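Local coordinates for structural PPIase-like protein L605 (Mimivirus, PDB 2OSE) that is a homotrimeric cyclophilin-type protein that may bind cyclosporin A and catalyse cis-trans isomerisation of peptidyl-prolyl bonds, at residues Ala205-Ser209 and Ser210-Arg214; Ala42-Glu45 and Asn46-Leu50; Leu177-Leu180 and Asp181-Ser185. All coordinates share one frame; numbering follows the deposited sequence.

Interaction 1. Residues Ala205-Ser209 and Ser210-Arg214; sequences AYLDS and SQAQR
The D208 side chain reaches Q211 because its carboxylate carbon stands opposite the backbone nitrogen (chi1 -177°), beside the carbonyl carbon. L207 has nearly the same first torsion (-172°), and its branched end comes over A212. D208 is the N-cap of the short helix 209-212. D208 OD2 accepts the backbone N of Q211 at 2.8 Å, met nearly along the carboxylate C-O axis. D208 OD2 also lies 3.2 Å from Q211 CB, and the two side chains run at an oblique angle. The chain of Q211 bends at chi2, and its amide end leads away from the cap.

The backbone closes the turn. A212 N donates to D208 O at 2.8 Å. Q213 N donates to S209 O at 2.8 Å. Q213 is the first residue to leave helical geometry. L207 CD1 touches A212 CB at 3.6 Å, so L207, just before the N-cap D208, packs on A212, the fourth residue after the cap. This is the spacing of a hydrophobic staple.

Before the turn, Y206 holds to the barrel by edge-to-face contact with Y18 and a hydrogen bond to Q32. The turn itself lies at the surface. The amide N-H groups at this helix start, Q211 N among them, would tend to keep the D208 carboxylate ionised.

Interaction 2. Residues Ala42-Glu45 and Asn46-Leu50; sequences AGVE and NFVQL
E45 and Q49 stand side by side, one helical turn apart, and point the same way. Their carboxylate and amide planes are nearly coplanar, 17° apart. Both chains bend at chi2, and this brings E45 OE1 within 3.5 Å of Q49 NE2. That bond is weak. The stronger partners of the carboxylate are R37, which forms a salt bridge with OE2, and S11, whose hydroxyl bonds OE1.

V44 and V48 meet along another side of the helix, CG1 to CG2 at 4.3 Å. V48 CG2 also lies 3.4 Å from V44 O. V44 O accepts V48 N at 2.8 Å. N46 turns its amide away from the turn before it. A water donates to G43 O at 3.0 Å and accepts from N46 ND2 at 2.8 Å, so G43 O serves both this water and F47 N. N46 OD1 takes the backbone N of V106.

The ring of F47 leads away from the helix. It meets F147 edge-to-face and Y76 at about 45°. Helix 41-52 thus lies against the sheet: V44, F47 and V48 pack on L35 of strand 26-35, and F47 also reaches V17 and M19 of strand 16-23.

Interaction 3. Residues Leu177-Leu180 and Asp181-Ser185; sequences LDVL and DKINS
The carboxylate of D181 has L177 O over one face, 3.4 Å from CG and almost straight above it. D178 CA lies on the same side, nearer the edge, 3.6 Å from D181 OD2. L177 O and the carboxylate oxygens are all acceptors, so they do not bond. D181 OD1 forms a salt bridge with K126. The flat amide of N184 leads away from the preceding turn, and its OD1 accepts the backbone N of N87.

On the buried side, I183 CD1 comes near V179 CG1 (4.5 Å) and L180 CD2 (4.4 Å). CG1 of I183 lies opposite the carbonyl carbon (chi1 -67°), which sends CD1 back along the helix, alongside V179 O. I183 N donates to V179 O at 3.0 Å. On the outer side, K182 lays its CG 3.4 Å from D178 O and then runs out extended. Its NZ makes a weak, long ion pair with E137 of the second subunit.

V179, L180 and I183 rest on L31 and I21 of the sheet. A helix packed across an end of the barrel is typical of the cyclophilin fold, an antiparallel beta-barrel capped by a helix at each end.

How the interactions relate
From the N terminus, the chain runs through strands 16-23 and 26-35 and then enters interaction 2 on helix 41-52. Interaction 3 follows strand 168-175 on helix 177-186. Interaction 1 comes last, after strand 198-205. Each is a local contact within one turn or helix, so none closes a long loop. They lie in series and neither nest nor cross. Interactions 2 and 3 sit on opposite sides of the chain's centre, with their centres about 25 Å apart. Strand 16-23 touches all three, through V17, M19 and I21. Interaction 1 approaches interaction 2 to about 4 Å between nearest atoms, and A205 bonds weakly to N52 of helix 41-52.

Interaction 1. Residues Ala205-Ser209 and Ser210-Arg214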
# COMPACT_ATOMS: atom_id res chain seq x y z
N ALA A 205 26.93 -11.01 -14.60
CA ALA A 205 28.17 -11.10 -13.84
C ALA A 205 29.28 -10.83 -14.81
O ALA A 205 29.21 -11.25 -15.98
CB ALA A 205 28.33 -12.49 -13.24
N TYR A 206 30.28 -10.08 -14.36
CA TYR A 206 31.55 -9.98 -15.06
C TYR A 206 32.29 -11.31 -14.94
O TYR A 206 32.12 -12.03 -13.94
CB TYR A 206 32.43 -8.88 -14.44
CG TYR A 206 31.84 -7.52 -14.52
CD1 TYR A 206 31.88 -6.78 -15.70
CD2 TYR A 206 31.22 -6.96 -13.40
CE1 TYR A 206 31.32 -5.50 -15.75
CE2 TYR A 206 30.67 -5.70 -13.46
CZ TYR A 206 30.71 -4.98 -14.63
OH TYR A 206 30.17 -3.72 -14.65
N LEU A 207 33.13 -11.64 -15.93
CA LEU A 207 33.99 -12.83 -15.85
C LEU A 207 34.82 -12.77 -14.59
O LEU A 207 35.46 -11.76 -14.29
CB LEU A 207 34.99 -12.92 -17.03
CG LEU A 207 35.82 -14.22 -17.16
CD1 LEU A 207 34.97 -15.35 -17.77
CD2 LEU A 207 37.08 -14.01 -18.03
N ASP A 208 34.82 -13.86 -13.85
CA ASP A 208 35.78 -13.99 -12.75
C ASP A 208 37.00 -14.77 -13.26
O ASP A 208 36.92 -15.98 -13.48
CB ASP A 208 35.16 -14.67 -11.53
CG ASP A 208 36.12 -14.74 -10.37
OD1 ASP A 208 36.06 -13.80 -9.53
OD2 ASP A 208 36.93 -15.69 -10.32
N SER A 209 38.10 -14.06 -13.47
CA SER A 209 39.21 -14.61 -14.25
C SER A 209 39.95 -15.74 -13.52
O SER A 209 40.37 -16.71 -14.15
CB SER A 209 40.17 -13.51 -14.74
OG SER A 209 40.84 -12.88 -13.67
N SER A 210 40.07 -15.63 -12.19
CA SER A 210 40.66 -16.70 -11.36
C SER A 210 39.83 -17.96 -11.45
O SER A 210 40.39 -19.04 -11.63
CB SER A 210 40.80 -16.27 -9.90
OG SER A 210 41.67 -15.16 -9.77
N GLN A 211 38.50 -17.84 -11.33
CA GLN A 211 37.61 -18.99 -11.57
C GLN A 211 37.62 -19.48 -13.02
O GLN A 211 37.50 -20.69 -13.25
CB GLN A 211 36.16 -18.71 -11.14
CG GLN A 211 35.83 -19.03 -9.67
CD GLN A 211 36.00 -20.52 -9.34
OE1 GLN A 211 36.79 -20.88 -8.47
NE2 GLN A 211 35.26 -21.39 -10.03
N ALA A 212 37.74 -18.57 -13.99
CA ALA A 212 37.67 -18.95 -15.42
C ALA A 212 38.95 -19.57 -16.01
O ALA A 212 38.86 -20.42 -16.89
CB ALA A 212 37.22 -17.76 -16.26
N GLN A 213 40.13 -19.14 -15.56
CA GLN A 213 41.40 -19.62 -16.10
C GLN A 213 41.52 -21.15 -16.03
O GLN A 213 40.93 -21.79 -15.15
CB GLN A 213 42.61 -18.93 -15.44
CG GLN A 213 42.82 -19.24 -13.96
CD GLN A 213 44.04 -18.55 -13.36
OE1 GLN A 213 44.68 -17.72 -14.00
NE2 GLN A 213 44.34 -18.88 -12.12
N ARG A 214 42.25 -21.72 -16.99
CA ARG A 214 42.43 -23.18 -17.13
C ARG A 214 43.89 -23.48 -17.44
O ARG A 214 44.47 -22.86 -18.34
CB ARG A 214 41.54 -23.74 -18.25
CG ARG A 214 40.05 -23.79 -17.90
CD ARG A 214 39.17 -23.99 -19.14
NE ARG A 214 37.84 -24.48 -18.78
CZ ARG A 214 36.84 -24.69 -19.64
NH1 ARG A 214 36.99 -24.44 -20.94
NH2 ARG A 214 35.66 -25.14 -19.18

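Interaction 2. Residues Ala42-Glu45 and Asn46-Leu50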
# COMPACT_ATOMS: atom_id res chain seq x y z
N ALA A 42 25.69 -19.63 0.28
CA ALA A 42 24.48 -19.98 -0.47
C ALA A 42 23.67 -18.74 -0.91
O ALA A 42 23.04 -18.76 -1.95
CB ALA A 42 23.56 -20.92 0.38
N GLY A 43 23.68 -17.70 -0.10
CA GLY A 43 22.94 -16.47 -0.41
C GLY A 43 23.61 -15.65 -1.50
O GLY A 43 22.94 -15.07 -2.35
N VAL A 44 24.94 -15.61 -1.46
CA VAL A 44 25.78 -15.02 -2.54
C VAL A 44 25.61 -15.75 -3.87
O VAL A 44 25.41 -15.12 -4.92
CB VAL A 44 27.26 -14.95 -2.09
CG1 VAL A 44 28.20 -14.60 -3.29
CG2 VAL A 44 27.38 -13.92 -1.00
N GLU A 45 25.69 -17.09 -3.85
CA GLU A 45 25.50 -17.84 -5.09
C GLU A 45 24.12 -17.67 -5.69
O GLU A 45 23.99 -17.53 -6.91
CB GLU A 45 25.89 -19.35 -4.94
CG GLU A 45 27.39 -19.57 -4.69
CD GLU A 45 28.33 -19.09 -5.83
OE1 GLU A 45 27.93 -19.05 -7.02
OE2 GLU A 45 29.49 -18.77 -5.51
N ASN A 46 23.08 -17.63 -4.85
CA ASN A 46 21.75 -17.38 -5.36
C ASN A 46 21.68 -15.99 -6.01
O ASN A 46 21.16 -15.84 -7.09
CB ASN A 46 20.71 -17.49 -4.24
CG ASN A 46 19.28 -17.31 -4.73
OD1 ASN A 46 18.84 -17.96 -5.69
ND2 ASN A 46 18.52 -16.42 -4.05
N PHE A 47 22.24 -14.98 -5.34
CA PHE A 47 22.27 -13.63 -5.91
C PHE A 47 22.98 -13.61 -7.25
O PHE A 47 22.43 -13.15 -8.25
CB PHE A 47 22.91 -12.62 -4.95
CG PHE A 47 22.78 -11.18 -5.41
CD1 PHE A 47 21.68 -10.41 -5.02
CD2 PHE A 47 23.76 -10.60 -6.23
CE1 PHE A 47 21.52 -9.09 -5.46
CE2 PHE A 47 23.62 -9.26 -6.68
CZ PHE A 47 22.51 -8.51 -6.28
N VAL A 48 24.22 -14.13 -7.29
CA VAL A 48 24.97 -14.16 -8.55
C VAL A 48 24.27 -14.95 -9.68
O VAL A 48 24.25 -14.51 -10.83
CB VAL A 48 26.45 -14.65 -8.35
CG1 VAL A 48 27.19 -14.70 -9.66
CG2 VAL A 48 27.21 -13.75 -7.42
N GLN A 49 23.69 -16.12 -9.37
CA GLN A 49 23.06 -16.89 -10.46
C GLN A 49 21.79 -16.25 -10.97
O GLN A 49 21.41 -16.46 -12.12
CB GLN A 49 22.82 -18.35 -10.08
CG GLN A 49 24.07 -19.09 -9.67
CD GLN A 49 25.21 -18.99 -10.68
OE1 GLN A 49 24.99 -18.92 -11.89
NE2 GLN A 49 26.43 -19.00 -10.17
N LEU A 50 21.12 -15.48 -10.11
CA LEU A 50 19.92 -14.76 -10.56
C LEU A 50 20.30 -13.57 -11.42
O LEU A 50 19.54 -13.11 -12.26
CB LEU A 50 19.12 -14.29 -9.35
CG LEU A 50 18.30 -15.41 -8.69
CD1 LEU A 50 17.56 -14.81 -7.51
CD2 LEU A 50 17.31 -15.98 -9.69
O HOH W 1 19.94 -14.76 -2.34

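Interaction 3. Residues Leu177-Leu180 and Asp181-Ser185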
# COMPACT_ATOMS: atom_id res chain seq x y z
N LEU A 177 27.35 4.57 -7.10
CA LEU A 177 26.82 5.27 -5.94
C LEU A 177 26.09 6.55 -6.33
O LEU A 177 25.12 6.93 -5.66
CB LEU A 177 27.93 5.63 -4.93
CG LEU A 177 28.68 4.45 -4.30
CD1 LEU A 177 29.75 5.02 -3.43
CD2 LEU A 177 27.67 3.67 -3.47
N ASP A 178 26.56 7.21 -7.38
CA ASP A 178 25.84 8.38 -7.94
C ASP A 178 24.46 8.05 -8.48
O ASP A 178 23.61 8.94 -8.61
CB ASP A 178 26.66 9.14 -9.02
CG ASP A 178 27.46 8.21 -9.97
OD1 ASP A 178 27.40 6.98 -9.86
OD2 ASP A 178 28.20 8.75 -10.84
N VAL A 179 24.24 6.78 -8.82
CA VAL A 179 22.92 6.30 -9.28
C VAL A 179 22.01 6.16 -8.07
O VAL A 179 20.83 6.57 -8.08
CB VAL A 179 23.06 4.97 -10.07
CG1 VAL A 179 21.69 4.48 -10.56
CG2 VAL A 179 24.01 5.19 -11.21
N LEU A 180 22.56 5.62 -6.99
CA LEU A 180 21.87 5.63 -5.70
C LEU A 180 21.46 7.03 -5.25
O LEU A 180 20.38 7.21 -4.75
CB LEU A 180 22.70 4.95 -4.59
CG LEU A 180 23.06 3.47 -4.80
CD1 LEU A 180 23.78 2.93 -3.57
CD2 LEU A 180 21.84 2.58 -5.14
N ASP A 181 22.34 8.01 -5.41
CA ASP A 181 22.00 9.41 -5.13
C ASP A 181 20.79 9.92 -5.95
O ASP A 181 19.94 10.60 -5.41
CB ASP A 181 23.19 10.33 -5.38
CG ASP A 181 24.37 10.04 -4.46
OD1 ASP A 181 24.18 9.57 -3.32
OD2 ASP A 181 25.51 10.28 -4.90
N LYS A 182 20.76 9.63 -7.24
CA LYS A 182 19.64 10.01 -8.13
C LYS A 182 18.31 9.41 -7.62
O LYS A 182 17.30 10.12 -7.52
CB LYS A 182 19.92 9.55 -9.55
CG LYS A 182 20.99 10.39 -10.30
CD LYS A 182 21.18 9.90 -11.74
CE LYS A 182 22.24 10.78 -12.42
NZ LYS A 182 22.40 10.37 -13.88
N ILE A 183 18.33 8.11 -7.32
CA ILE A 183 17.18 7.41 -6.73
C ILE A 183 16.71 8.11 -5.46
O ILE A 183 15.52 8.47 -5.33
CB ILE A 183 17.49 5.90 -6.46
CG1 ILE A 183 17.69 5.15 -7.79
CG2 ILE A 183 16.34 5.27 -5.65
CD1 ILE A 183 18.40 3.77 -7.63
N ASN A 184 17.64 8.32 -4.53
CA ASN A 184 17.36 8.97 -3.26
C ASN A 184 16.76 10.37 -3.39
O ASN A 184 15.82 10.74 -2.63
CB ASN A 184 18.61 9.03 -2.38
CG ASN A 184 18.26 9.24 -0.96
OD1 ASN A 184 17.44 8.51 -0.41
ND2 ASN A 184 18.86 10.26 -0.33
N SER A 185 17.32 11.17 -4.31
CA SER A 185 16.72 12.48 -4.58
C SER A 185 15.27 12.34 -5.05
O SER A 185 14.42 13.08 -4.61
CB SER A 185 17.51 13.25 -5.62
OG SER A 185 18.71 13.69 -4.99